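Local coordinates for protein FOKI restriction endonuclease (Planomicrobium okeanokoites, PDB 2FOK) that cleaves double-stranded DNA as a type IIS restriction endonuclease, joining a DNA-recognition part to a separate metal-dependent cleavage domain, at residues Thr67-Val72 and Pro83-Ile88; Ile87-Ile92 and Lys99-Asn104; Ser322-Gln327 and Lys361-Gln366; Thr308-Ile313 and Glu345-Gly350. All coordinates share one frame; numbering follows the deposited sequence.

Interaction 1: residues Thr67-Val72 and Pro83-Ile88; sequences TYKELV and PCDAII
Leu71 lays its CD2 methyl over the CG1 branch of Ile88, and the two branched chains meet at an oblique angle. CD2 to CG1 is 3.4 Å, tighter than carbon atoms usually pack, and CD1 of Ile88 follows at 3.8 Å from the same methyl. In Leu71, CG stands anti to the carbonyl carbon (chi1 -80°), which puts it beside the backbone N and CD2 against the isoleucine. Beside this apolar overlap the backbones are joined. Ile87 N donates to Glu70 O at 3.1 Å, although the position of that oxygen is less certain. Ile88 N reaches Leu71 O at 3.2 Å in a more bent bond (136° at the hydrogen). Two amides at the start of helix 87-91 thus find acceptors at the last turn of helix 68-72. Ala86, at the N-cap position just before helix 87-91, directs its methyl toward the end of helix 68-72. At the margin, Lys69 bends at the end of its chain (chi4 8°), bringing NZ to 3.5 Å from Asp85 OD2, a long salt bridge suited to an exposed lysine. At the far end of helix 68-72, Thr67 and Glu70 form a capping box. Helix 104-116 packs on Leu71 through Leu111 and on Ile88 through Ser107, strand 128-131 adds Phe129 against Leu71, and helix 49-60 covers Ile87 with Leu55 and Met59.

Interaction 2: residues Ile87-Ile92 and Lys99-Asn104; sequences IIQATI and KGYIDN
Ile102 N donates to Gln89 O at 3.2 Å, a fairly straight bond (160° at the hydrogen) that ties the 99-104 loop to the last turn of helix 87-91. Next to it Ile102 lies between two isoleucines. Its CD1 meets Ile88 CG2 at 3.9 Å, while its CG2 lies 3.7 Å from Ile92 CG2, so beta-branched chains crossing at an angle suit the place. Tyr101 CA makes a CA-H...O contact with Ile92 O at 3.2 Å, and Lys99 CB sits over one face of the tyrosine ring. Gln89 runs alongside Asn104, its chain extended beyond CG (chi2 -177°), which carries the amide away from the helix to partners elsewhere: OE1 accepts from Asp85 N and NE2 donates to Val72 O. Were an alanine here, Asp85 N and Val72 O would probably lose their amide partner, and a gap would open beside Ile102 and Asn104. Further out, Tyr101 OH bonds to Ala82 O, and Asp103 caps the following helix, its OD2 accepting from Trp105 N while OD1 bonds to Ser106 OG. The arrangement is a loop joining two successive helices, 87-91 and 104-116, the second started by an N-capping aspartate, inside the first recognition subdomain of the helix-turn-helix clan.

Interaction 3: residues Ser322-Gln327 and Lys361-Gln366; sequences SLKIEQ and KGRFYQ
Leu323 and Tyr365 form an antiparallel hydrogen-bonded pair in which each backbone serves as donor and acceptor. Leu323 N reaches Tyr365 O at 2.8 Å, and Tyr365 N returns the bond to Leu323 O with an angle of 174° at the hydrogen. CA-H...O contacts flank the pair, from Ser322 CA to Tyr365 O at 3.3 Å and from Phe364 CA to Leu323 O. A type II' turn from Lys361 to Phe364 brings the second strand into place, with Gly362 at a positive phi that favours glycine.

Among the apolar contacts, the methylenes of Lys324 run beside the Phe364 ring, CG approaching CE1 to 3.3 Å. On the face that carries Leu323 and Tyr365, Ile325 CD1 packs 4.1 Å from Tyr365 CE1, the two chains pointing the same way.

The polar side chains work mostly at the margins. Gln327 OE1 folds back to accept from Lys324 N at 2.7 Å, the donor well above the carbonyl plane, close to the start of helix 325-334. Ser322 CB rests 3.4 Å from Gln366 NE2; the serine is small enough for the extended glutamine chain to lie close by it. Arg363 runs beside Lys324, its NH2 lying 3.7 Å from Lys324 CD.

With charged groups outward and the aliphatic stem of Lys324 beside the Phe364 ring, the contact reads as a sheet edge of mixed character: backbone bonds set the register, Tyr365 and Ile325 face helix 341-352, and the like charges of Lys324 and Arg363, 4.7 Å apart between NZ and NH2, probably favour a solvent-facing position.

Interaction 4: residues Thr308-Ile313 and Glu345-Gly350; sequences TRRALI and ENDIKG
Arg310 and Asp347 make the shortest polar contact: NE donates to OD1 at 2.7 Å, with 158° at the hydrogen. The oxygen lies at the edge of the guanidinium, close to its plane, but the nitrogen comes from above the carboxylate, and the two planes stand 81° apart. NH2 adds a weak bond to the same OD1 at 3.3 Å. The arginine chain, extended from CG to NE, carries NE across to the acid. Arg309 supplies the second charge: its NH1 bonds to OD2 at 3.2 Å, though that oxygen's position is less sure, and bends at chi2 and chi3 turn its guanidinium back toward the carboxylate. One buried aspartate therefore answers two arginines, a salt-bridge network that probably keeps it ionised. Arg310 also pairs with Glu189 through NH2, and a leucine in its place would probably strip OD1 of its NE donor and leave Glu189 without its mate.

Outward from the charges the packing turns apolar. Ile313 sets its CD1 3.6 Å from Asp347 CB, covering the acid's aliphatic stem, while its CG2 lies 4.3 Å from Ile348 CG1. Isoleucine suits this spot because each of its branches can meet a different neighbour.

The axes of the two short segments approach to 10.1 Å and cross at -77°, nearly perpendicular. Arg310 NH1 is held by Leu296 O. Helix 325-334 touches Ile313 through Ile328 and Ile348 through Ile325, and strand 364-367 closes against Ile348 with Tyr365, so helices 303-319 and 341-352 meet within the D3 region.

From the N terminus, interaction 1 closes the short loop after helix 68-72, and interaction 2 begins on the same helix 87-91 before closing the next loop ahead of helix 104-116. They share Ile87 and Ile88, lie about 8 Å apart between centres, and together fasten consecutive pieces of the first recognition subdomain. Much later in the chain, segments 308-313, 322-327, 345-350 and 361-366 alternate, so interactions 3 and 4 cross along the chain and tie helices 303-319 and 341-352 and the small sheet together in the D3 region. Their centres are about 14 Å apart, and Ile325 and Tyr365 pack on Glu345 and Ile348. The two pairs do not touch.

Interaction 1: residues Thr67-Val72 and Pro83-Ile88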
loop_
_atom_site.group_PDB
_atom_site.type_symbol
_atom_site.label_atom_id
_atom_site.label_comp_id
_atom_site.label_asym_id
_atom_site.label_seq_id
_atom_site.Cartn_x
_atom_site.Cartn_y
_atom_site.Cartn_z
ATOM N N THR A 67 2.756 5.851 -27.921
ATOM C CA THR A 67 3.727 6.025 -26.843
ATOM C C THR A 67 2.970 6.467 -25.607
ATOM O O THR A 67 1.828 6.922 -25.695
ATOM C CB THR A 67 4.774 7.114 -27.157
ATOM O OG1 THR A 67 4.133 8.391 -27.191
ATOM C CG2 THR A 67 5.451 6.854 -28.490
ATOM N N TYR A 68 3.611 6.343 -24.455
ATOM C CA TYR A 68 2.984 6.733 -23.201
ATOM C C TYR A 68 2.413 8.144 -23.295
ATOM O O TYR A 68 1.249 8.372 -22.971
ATOM C CB TYR A 68 4.002 6.671 -22.061
ATOM C CG TYR A 68 3.401 6.284 -20.730
ATOM C CD1 TYR A 68 2.671 7.209 -19.975
ATOM C CD2 TYR A 68 3.566 4.997 -20.221
ATOM C CE1 TYR A 68 2.116 6.856 -18.738
ATOM C CE2 TYR A 68 3.020 4.631 -18.991
ATOM C CZ TYR A 68 2.296 5.566 -18.256
ATOM O OH TYR A 68 1.754 5.201 -17.049
ATOM N N LYS A 69 3.237 9.085 -23.754
ATOM C CA LYS A 69 2.827 10.475 -23.885
ATOM C C LYS A 69 1.585 10.660 -24.751
ATOM O O LYS A 69 0.602 11.256 -24.319
ATOM C CB LYS A 69 3.977 11.311 -24.445
ATOM C CG LYS A 69 3.668 12.793 -24.485
ATOM C CD LYS A 69 4.900 13.645 -24.316
ATOM C CE LYS A 69 4.522 15.119 -24.202
ATOM N NZ LYS A 69 3.041 15.328 -24.095
ATOM N N GLU A 70 1.625 10.149 -25.973
ATOM C CA GLU A 70 0.487 10.273 -26.887
ATOM C C GLU A 70 -0.844 9.863 -26.235
ATOM O O GLU A 70 -1.889 10.449 -26.513
ATOM C CB GLU A 70 0.731 9.421 -28.143
ATOM C CG GLU A 70 1.697 10.028 -29.149
ATOM C CD GLU A 70 2.474 8.973 -29.925
ATOM O OE1 GLU A 70 2.071 7.791 -29.900
ATOM O OE2 GLU A 70 3.488 9.319 -30.565
ATOM N N LEU A 71 -0.798 8.852 -25.369
ATOM C CA LEU A 71 -1.990 8.357 -24.676
ATOM C C LEU A 71 -2.378 9.153 -23.424
ATOM O O LEU A 71 -3.543 9.472 -23.221
ATOM C CB LEU A 71 -1.786 6.897 -24.264
ATOM C CG LEU A 71 -1.972 5.795 -25.312
ATOM C CD1 LEU A 71 -1.119 4.576 -24.950
ATOM C CD2 LEU A 71 -3.428 5.414 -25.370
ATOM N N VAL A 72 -1.395 9.466 -22.586
ATOM C CA VAL A 72 -1.654 10.170 -21.338
ATOM C C VAL A 72 -1.532 11.693 -21.368
ATOM O O VAL A 72 -2.316 12.398 -20.722
ATOM C CB VAL A 72 -0.751 9.583 -20.221
ATOM C CG1 VAL A 72 -0.793 10.450 -18.971
ATOM C CG2 VAL A 72 -1.221 8.168 -19.900
ATOM N N PRO A 83 -6.135 21.684 -20.796
ATOM C CA PRO A 83 -6.782 21.305 -22.053
ATOM C C PRO A 83 -6.665 19.806 -22.332
ATOM O O PRO A 83 -6.169 19.051 -21.492
ATOM C CB PRO A 83 -6.050 22.144 -23.101
ATOM C CG PRO A 83 -4.798 22.672 -22.408
ATOM C CD PRO A 83 -4.755 22.137 -21.011
ATOM N N CYS A 84 -7.144 19.377 -23.498
ATOM C CA CYS A 84 -7.058 17.974 -23.886
ATOM C C CYS A 84 -5.647 17.795 -24.437
ATOM O O CYS A 84 -5.244 18.492 -25.362
ATOM C CB CYS A 84 -8.096 17.642 -24.962
ATOM S SG CYS A 84 -8.760 15.950 -24.922
ATOM N N ASP A 85 -4.899 16.862 -23.860
ATOM C CA ASP A 85 -3.524 16.620 -24.274
ATOM C C ASP A 85 -3.280 15.263 -24.950
ATOM O O ASP A 85 -2.164 14.995 -25.410
ATOM C CB ASP A 85 -2.604 16.744 -23.048
ATOM C CG ASP A 85 -1.200 17.190 -23.411
ATOM O OD1 ASP A 85 -1.009 18.395 -23.673
ATOM O OD2 ASP A 85 -0.284 16.334 -23.439
ATOM N N ALA A 86 -4.300 14.412 -25.039
ATOM C CA ALA A 86 -4.063 13.103 -25.631
ATOM C C ALA A 86 -5.270 12.249 -25.998
ATOM O O ALA A 86 -6.421 12.641 -25.802
ATOM C CB ALA A 86 -3.155 12.319 -24.712
ATOM N N ILE A 87 -4.970 11.059 -26.522
ATOM C CA ILE A 87 -5.976 10.085 -26.945
ATOM C C ILE A 87 -6.896 9.608 -25.823
ATOM O O ILE A 87 -8.111 9.792 -25.893
ATOM C CB ILE A 87 -5.319 8.838 -27.576
ATOM C CG1 ILE A 87 -4.428 9.253 -28.750
ATOM C CG2 ILE A 87 -6.391 7.860 -28.031
ATOM C CD1 ILE A 87 -3.589 8.124 -29.303
ATOM N N ILE A 88 -6.336 8.992 -24.789
ATOM C CA ILE A 88 -7.184 8.509 -23.706
ATOM C C ILE A 88 -8.031 9.654 -23.163
ATOM O O ILE A 88 -9.234 9.507 -22.960
ATOM C CB ILE A 88 -6.341 7.885 -22.570
ATOM C CG1 ILE A 88 -5.661 6.606 -23.093
ATOM C CG2 ILE A 88 -7.235 7.576 -21.360
ATOM C CD1 ILE A 88 -5.156 5.655 -22.031
#

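Interaction 2: residues Ile87-Ile92 and Lys99-Asn104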
loop_
_atom_site.group_PDB
_atom_site.type_symbol
_atom_site.label_atom_id
_atom_site.label_comp_id
_atom_site.label_asym_id
_atom_site.label_seq_id
_atom_site.Cartn_x
_atom_site.Cartn_y
_atom_site.Cartn_z
ATOM N N ILE A 87 -4.970 11.059 -26.522
ATOM C CA ILE A 87 -5.976 10.085 -26.945
ATOM C C ILE A 87 -6.896 9.608 -25.823
ATOM O O ILE A 87 -8.111 9.792 -25.893
ATOM C CB ILE A 87 -5.319 8.838 -27.576
ATOM C CG1 ILE A 87 -4.428 9.253 -28.750
ATOM C CG2 ILE A 87 -6.391 7.860 -28.031
ATOM C CD1 ILE A 87 -3.589 8.124 -29.303
ATOM N N ILE A 88 -6.336 8.992 -24.789
ATOM C CA ILE A 88 -7.184 8.509 -23.706
ATOM C C ILE A 88 -8.031 9.654 -23.163
ATOM O O ILE A 88 -9.234 9.507 -22.960
ATOM C CB ILE A 88 -6.341 7.885 -22.570
ATOM C CG1 ILE A 88 -5.661 6.606 -23.093
ATOM C CG2 ILE A 88 -7.235 7.576 -21.360
ATOM C CD1 ILE A 88 -5.156 5.655 -22.031
ATOM N N GLN A 89 -7.395 10.799 -22.944
ATOM C CA GLN A 89 -8.081 11.972 -22.432
ATOM C C GLN A 89 -9.341 12.251 -23.248
ATOM O O GLN A 89 -10.418 12.425 -22.685
ATOM C CB GLN A 89 -7.153 13.191 -22.483
ATOM C CG GLN A 89 -6.269 13.377 -21.254
ATOM C CD GLN A 89 -5.416 14.636 -21.330
ATOM O OE1 GLN A 89 -5.876 15.694 -21.769
ATOM N NE2 GLN A 89 -4.167 14.526 -20.899
ATOM N N ALA A 90 -9.202 12.259 -24.573
ATOM C CA ALA A 90 -10.311 12.549 -25.479
ATOM C C ALA A 90 -11.337 11.443 -25.736
ATOM O O ALA A 90 -12.449 11.732 -26.182
ATOM C CB ALA A 90 -9.765 13.050 -26.816
ATOM N N THR A 91 -10.989 10.184 -25.486
ATOM C CA THR A 91 -11.959 9.117 -25.741
ATOM C C THR A 91 -12.867 8.880 -24.548
ATOM O O THR A 91 -13.874 8.170 -24.648
ATOM C CB THR A 91 -11.277 7.776 -26.153
ATOM O OG1 THR A 91 -11.282 6.865 -25.053
ATOM C CG2 THR A 91 -9.859 8.005 -26.610
ATOM N N ILE A 92 -12.527 9.495 -23.424
ATOM C CA ILE A 92 -13.326 9.345 -22.216
ATOM C C ILE A 92 -13.778 10.701 -21.680
ATOM O O ILE A 92 -12.949 11.558 -21.370
ATOM C CB ILE A 92 -12.532 8.621 -21.105
ATOM C CG1 ILE A 92 -12.247 7.165 -21.505
ATOM C CG2 ILE A 92 -13.298 8.713 -19.784
ATOM C CD1 ILE A 92 -13.435 6.415 -22.089
ATOM N N LYS A 99 -16.143 19.549 -19.355
ATOM C CA LYS A 99 -14.929 19.517 -20.227
ATOM C C LYS A 99 -15.130 18.658 -21.478
ATOM O O LYS A 99 -14.908 19.116 -22.603
ATOM C CB LYS A 99 -13.728 18.988 -19.437
ATOM C CG LYS A 99 -13.253 19.918 -18.334
ATOM C CD LYS A 99 -12.703 21.215 -18.904
ATOM C CE LYS A 99 -11.570 21.769 -18.047
ATOM N NZ LYS A 99 -10.632 20.700 -17.603
ATOM N N GLY A 100 -15.553 17.415 -21.274
ATOM C CA GLY A 100 -15.759 16.513 -22.393
ATOM C C GLY A 100 -14.591 15.548 -22.514
ATOM O O GLY A 100 -14.512 14.749 -23.448
ATOM N N TYR A 101 -13.672 15.633 -21.558
ATOM C CA TYR A 101 -12.508 14.770 -21.543
ATOM C C TYR A 101 -12.005 14.640 -20.108
ATOM O O TYR A 101 -12.418 15.409 -19.230
ATOM C CB TYR A 101 -11.418 15.342 -22.454
ATOM C CG TYR A 101 -10.963 16.738 -22.103
ATOM C CD1 TYR A 101 -10.014 16.954 -21.104
ATOM C CD2 TYR A 101 -11.472 17.849 -22.778
ATOM C CE1 TYR A 101 -9.583 18.239 -20.784
ATOM C CE2 TYR A 101 -11.049 19.142 -22.469
ATOM C CZ TYR A 101 -10.105 19.330 -21.471
ATOM O OH TYR A 101 -9.692 20.607 -21.152
ATOM N N ILE A 102 -11.127 13.663 -19.871
ATOM C CA ILE A 102 -10.574 13.423 -18.536
ATOM C C ILE A 102 -9.128 13.896 -18.430
ATOM O O ILE A 102 -8.468 14.114 -19.439
ATOM C CB ILE A 102 -10.626 11.928 -18.161
ATOM C CG1 ILE A 102 -10.200 11.073 -19.355
ATOM C CG2 ILE A 102 -12.029 11.558 -17.720
ATOM C CD1 ILE A 102 -9.391 9.861 -18.980
ATOM N N ASP A 103 -8.650 14.050 -17.201
ATOM C CA ASP A 103 -7.296 14.513 -16.934
ATOM C C ASP A 103 -6.232 13.436 -17.139
ATOM O O ASP A 103 -6.546 12.285 -17.439
ATOM C CB ASP A 103 -7.216 15.058 -15.506
ATOM C CG ASP A 103 -7.628 14.034 -14.468
ATOM O OD1 ASP A 103 -8.847 13.847 -14.255
ATOM O OD2 ASP A 103 -6.728 13.410 -13.865
ATOM N N ASN A 104 -4.971 13.823 -16.966
ATOM C CA ASN A 104 -3.837 12.920 -17.138
ATOM C C ASN A 104 -3.647 11.933 -15.989
ATOM O O ASN A 104 -2.778 11.067 -16.050
ATOM C CB ASN A 104 -2.546 13.728 -17.331
ATOM C CG ASN A 104 -2.162 14.536 -16.097
ATOM O OD1 ASN A 104 -2.940 15.367 -15.607
ATOM N ND2 ASN A 104 -0.957 14.296 -15.587
#

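Interaction 3: residues Ser322-Gln327 and Lys361-Gln366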
loop_
_atom_site.group_PDB
_atom_site.type_symbol
_atom_site.label_atom_id
_atom_site.label_comp_id
_atom_site.label_asym_id
_atom_site.label_seq_id
_atom_site.Cartn_x
_atom_site.Cartn_y
_atom_site.Cartn_z
ATOM N N SER A 322 13.470 -27.417 -6.252
ATOM C CA SER A 322 13.381 -27.112 -4.821
ATOM C C SER A 322 14.728 -26.483 -4.444
ATOM O O SER A 322 15.790 -27.016 -4.786
ATOM C CB SER A 322 13.142 -28.395 -4.013
ATOM O OG SER A 322 12.737 -28.113 -2.676
ATOM N N LEU A 323 14.687 -25.357 -3.738
ATOM C CA LEU A 323 15.912 -24.642 -3.379
ATOM C C LEU A 323 15.968 -24.189 -1.918
ATOM O O LEU A 323 14.938 -24.007 -1.268
ATOM C CB LEU A 323 16.048 -23.405 -4.286
ATOM C CG LEU A 323 17.180 -23.176 -5.291
ATOM C CD1 LEU A 323 17.521 -24.444 -6.035
ATOM C CD2 LEU A 323 16.743 -22.105 -6.274
ATOM N N LYS A 324 17.186 -24.001 -1.412
ATOM C CA LYS A 324 17.391 -23.517 -0.051
ATOM C C LYS A 324 17.753 -22.029 -0.168
ATOM O O LYS A 324 18.513 -21.641 -1.058
ATOM C CB LYS A 324 18.525 -24.283 0.629
ATOM C CG LYS A 324 18.056 -25.393 1.572
ATOM C CD LYS A 324 19.170 -26.412 1.870
ATOM C CE LYS A 324 20.147 -26.569 0.689
ATOM N NZ LYS A 324 21.417 -27.275 1.039
ATOM N N ILE A 325 17.209 -21.200 0.721
ATOM C CA ILE A 325 17.472 -19.765 0.678
ATOM C C ILE A 325 18.938 -19.452 0.445
ATOM O O ILE A 325 19.269 -18.446 -0.178
ATOM C CB ILE A 325 17.015 -19.060 1.975
ATOM C CG1 ILE A 325 16.816 -17.564 1.709
ATOM C CG2 ILE A 325 18.039 -19.264 3.079
ATOM C CD1 ILE A 325 15.391 -17.184 1.373
ATOM N N GLU A 326 19.818 -20.319 0.939
ATOM C CA GLU A 326 21.256 -20.125 0.777
ATOM C C GLU A 326 21.693 -20.339 -0.674
ATOM O O GLU A 326 22.656 -19.726 -1.146
ATOM C CB GLU A 326 22.017 -21.075 1.705
ATOM C CG GLU A 326 22.161 -20.556 3.130
ATOM C CD GLU A 326 21.066 -21.062 4.046
ATOM O OE1 GLU A 326 20.302 -21.959 3.619
ATOM O OE2 GLU A 326 20.969 -20.564 5.189
ATOM N N GLN A 327 20.986 -21.213 -1.383
ATOM C CA GLN A 327 21.303 -21.462 -2.785
ATOM C C GLN A 327 20.730 -20.302 -3.620
ATOM O O GLN A 327 21.338 -19.856 -4.592
ATOM C CB GLN A 327 20.703 -22.799 -3.224
ATOM C CG GLN A 327 20.781 -23.899 -2.169
ATOM C CD GLN A 327 20.176 -25.215 -2.644
ATOM O OE1 GLN A 327 19.218 -25.727 -2.054
ATOM N NE2 GLN A 327 20.737 -25.770 -3.720
ATOM N N LYS A 361 8.496 -25.804 2.195
ATOM C CA LYS A 361 8.429 -27.007 3.015
ATOM C C LYS A 361 9.686 -27.064 3.865
ATOM O O LYS A 361 10.759 -27.451 3.392
ATOM C CB LYS A 361 8.328 -28.256 2.132
ATOM C CG LYS A 361 6.964 -28.443 1.462
ATOM C CD LYS A 361 5.812 -27.983 2.360
ATOM C CE LYS A 361 4.460 -28.453 1.823
ATOM N NZ LYS A 361 3.860 -27.481 0.858
ATOM N N GLY A 362 9.553 -26.666 5.125
ATOM C CA GLY A 362 10.700 -26.667 6.002
ATOM C C GLY A 362 11.707 -25.652 5.501
ATOM O O GLY A 362 11.417 -24.457 5.450
ATOM N N ARG A 363 12.883 -26.127 5.114
ATOM C CA ARG A 363 13.942 -25.250 4.625
ATOM C C ARG A 363 13.982 -25.115 3.104
ATOM O O ARG A 363 14.895 -24.493 2.573
ATOM C CB ARG A 363 15.306 -25.761 5.096
ATOM C CG ARG A 363 15.632 -25.450 6.546
ATOM C CD ARG A 363 16.557 -26.498 7.156
ATOM N NE ARG A 363 17.422 -27.129 6.163
ATOM C CZ ARG A 363 18.750 -27.117 6.217
ATOM N NH1 ARG A 363 19.372 -26.508 7.215
ATOM N NH2 ARG A 363 19.458 -27.715 5.274
ATOM N N PHE A 364 12.996 -25.675 2.406
ATOM C CA PHE A 364 13.005 -25.626 0.946
ATOM C C PHE A 364 11.858 -24.888 0.279
ATOM O O PHE A 364 10.695 -25.025 0.661
ATOM C CB PHE A 364 13.065 -27.045 0.386
ATOM C CG PHE A 364 14.309 -27.795 0.766
ATOM C CD1 PHE A 364 15.516 -27.541 0.116
ATOM C CD2 PHE A 364 14.278 -28.755 1.779
ATOM C CE1 PHE A 364 16.677 -28.229 0.472
ATOM C CE2 PHE A 364 15.431 -29.448 2.141
ATOM C CZ PHE A 364 16.633 -29.185 1.488
ATOM N N TYR A 365 12.201 -24.103 -0.734
ATOM C CA TYR A 365 11.219 -23.346 -1.489
ATOM C C TYR A 365 11.108 -23.963 -2.881
ATOM O O TYR A 365 12.091 -24.462 -3.436
ATOM C CB TYR A 365 11.656 -21.885 -1.643
ATOM C CG TYR A 365 11.753 -21.089 -0.359
ATOM C CD1 TYR A 365 12.828 -21.262 0.513
ATOM C CD2 TYR A 365 10.790 -20.133 -0.032
ATOM C CE1 TYR A 365 12.949 -20.511 1.675
ATOM C CE2 TYR A 365 10.900 -19.369 1.134
ATOM C CZ TYR A 365 11.985 -19.566 1.981
ATOM O OH TYR A 365 12.104 -18.829 3.144
ATOM N N GLN A 366 9.911 -23.924 -3.449
ATOM C CA GLN A 366 9.705 -24.441 -4.789
ATOM C C GLN A 366 8.514 -23.779 -5.450
ATOM O O GLN A 366 7.389 -23.921 -4.981
ATOM C CB GLN A 366 9.496 -25.953 -4.769
ATOM C CG GLN A 366 9.741 -26.593 -6.126
ATOM C CD GLN A 366 9.533 -28.095 -6.109
ATOM O OE1 GLN A 366 9.046 -28.676 -7.078
ATOM N NE2 GLN A 366 9.900 -28.728 -5.002
#

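Interaction 4: residues Thr308-Ile313 and Glu345-Gly350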
loop_
_atom_site.group_PDB
_atom_site.type_symbol
_atom_site.label_atom_id
_atom_site.label_comp_id
_atom_site.label_asym_id
_atom_site.label_seq_id
_atom_site.Cartn_x
_atom_site.Cartn_y
_atom_site.Cartn_z
ATOM N N THR A 308 14.536 -5.007 -9.661
ATOM C CA THR A 308 15.432 -5.959 -10.295
ATOM C C THR A 308 15.700 -7.149 -9.374
ATOM O O THR A 308 15.587 -8.307 -9.788
ATOM C CB THR A 308 16.768 -5.297 -10.673
ATOM O OG1 THR A 308 16.509 -4.078 -11.378
ATOM C CG2 THR A 308 17.588 -6.214 -11.564
ATOM N N ARG A 309 16.045 -6.853 -8.126
ATOM C CA ARG A 309 16.326 -7.884 -7.130
ATOM C C ARG A 309 15.174 -8.889 -7.023
ATOM O O ARG A 309 15.392 -10.099 -7.023
ATOM C CB ARG A 309 16.583 -7.224 -5.773
ATOM C CG ARG A 309 17.311 -8.091 -4.759
ATOM C CD ARG A 309 16.679 -7.901 -3.387
ATOM N NE ARG A 309 17.235 -6.759 -2.669
ATOM C CZ ARG A 309 16.531 -5.858 -1.982
ATOM N NH1 ARG A 309 15.209 -5.937 -1.899
ATOM N NH2 ARG A 309 17.170 -4.875 -1.362
ATOM N N ARG A 310 13.946 -8.392 -6.922
ATOM C CA ARG A 310 12.801 -9.288 -6.842
ATOM C C ARG A 310 12.587 -10.007 -8.177
ATOM O O ARG A 310 12.143 -11.144 -8.200
ATOM C CB ARG A 310 11.549 -8.510 -6.436
ATOM C CG ARG A 310 11.512 -8.208 -4.941
ATOM C CD ARG A 310 10.513 -7.107 -4.581
ATOM N NE ARG A 310 10.620 -6.755 -3.169
ATOM C CZ ARG A 310 10.118 -5.655 -2.624
ATOM N NH1 ARG A 310 9.460 -4.780 -3.365
ATOM N NH2 ARG A 310 10.306 -5.410 -1.334
ATOM N N ALA A 311 12.927 -9.348 -9.283
ATOM C CA ALA A 311 12.767 -9.941 -10.615
ATOM C C ALA A 311 13.698 -11.132 -10.793
ATOM O O ALA A 311 13.300 -12.182 -11.303
ATOM C CB ALA A 311 13.053 -8.899 -11.692
ATOM N N LEU A 312 14.943 -10.952 -10.372
ATOM C CA LEU A 312 15.945 -11.991 -10.460
ATOM C C LEU A 312 15.666 -13.167 -9.517
ATOM O O LEU A 312 16.097 -14.286 -9.782
ATOM C CB LEU A 312 17.320 -11.392 -10.173
ATOM C CG LEU A 312 17.782 -10.455 -11.285
ATOM C CD1 LEU A 312 19.083 -9.780 -10.907
ATOM C CD2 LEU A 312 17.921 -11.269 -12.570
ATOM N N ILE A 313 14.966 -12.929 -8.412
ATOM C CA ILE A 313 14.660 -14.036 -7.522
ATOM C C ILE A 313 13.547 -14.862 -8.160
ATOM O O ILE A 313 13.528 -16.085 -8.055
ATOM C CB ILE A 313 14.205 -13.571 -6.117
ATOM C CG1 ILE A 313 15.287 -12.716 -5.450
ATOM C CG2 ILE A 313 13.968 -14.780 -5.244
ATOM C CD1 ILE A 313 14.759 -11.832 -4.307
ATOM N N GLU A 345 14.166 -13.395 1.925
ATOM C CA GLU A 345 12.968 -14.017 2.497
ATOM C C GLU A 345 11.780 -13.049 2.447
ATOM O O GLU A 345 10.653 -13.458 2.185
ATOM C CB GLU A 345 13.210 -14.425 3.962
ATOM C CG GLU A 345 14.189 -15.564 4.164
ATOM C CD GLU A 345 14.420 -15.907 5.640
ATOM O OE1 GLU A 345 14.411 -14.990 6.488
ATOM O OE2 GLU A 345 14.617 -17.100 5.952
ATOM N N ASN A 346 12.030 -11.766 2.703
ATOM C CA ASN A 346 10.954 -10.776 2.676
ATOM C C ASN A 346 10.510 -10.512 1.245
ATOM O O ASN A 346 9.339 -10.234 0.982
ATOM C CB ASN A 346 11.400 -9.461 3.330
ATOM C CG ASN A 346 10.251 -8.451 3.461
ATOM O OD1 ASN A 346 9.414 -8.550 4.363
ATOM N ND2 ASN A 346 10.221 -7.477 2.566
ATOM N N ASP A 347 11.456 -10.603 0.320
ATOM C CA ASP A 347 11.166 -10.404 -1.094
ATOM C C ASP A 347 10.275 -11.548 -1.593
ATOM O O ASP A 347 9.473 -11.368 -2.493
ATOM C CB ASP A 347 12.476 -10.374 -1.898
ATOM C CG ASP A 347 13.047 -8.974 -2.046
ATOM O OD1 ASP A 347 12.388 -8.000 -1.621
ATOM O OD2 ASP A 347 14.170 -8.846 -2.588
ATOM N N ILE A 348 10.416 -12.729 -0.995
ATOM C CA ILE A 348 9.620 -13.899 -1.396
ATOM C C ILE A 348 8.203 -13.865 -0.843
ATOM O O ILE A 348 7.268 -14.328 -1.494
ATOM C CB ILE A 348 10.299 -15.217 -0.942
ATOM C CG1 ILE A 348 11.635 -15.369 -1.662
ATOM C CG2 ILE A 348 9.386 -16.420 -1.214
ATOM C CD1 ILE A 348 12.359 -16.658 -1.364
ATOM N N LYS A 349 8.047 -13.329 0.363
ATOM C CA LYS A 349 6.733 -13.238 0.989
ATOM C C LYS A 349 5.879 -12.276 0.187
ATOM O O LYS A 349 4.652 -12.397 0.150
ATOM C CB LYS A 349 6.856 -12.729 2.422
ATOM C CG LYS A 349 5.526 -12.330 3.032
ATOM C CD LYS A 349 5.527 -12.496 4.530
ATOM C CE LYS A 349 6.320 -11.398 5.199
ATOM N NZ LYS A 349 6.292 -10.123 4.437
ATOM N N GLY A 350 6.540 -11.312 -0.449
ATOM C CA GLY A 350 5.841 -10.335 -1.265
ATOM C C GLY A 350 5.388 -10.971 -2.565
ATOM O O GLY A 350 4.298 -10.677 -3.050
#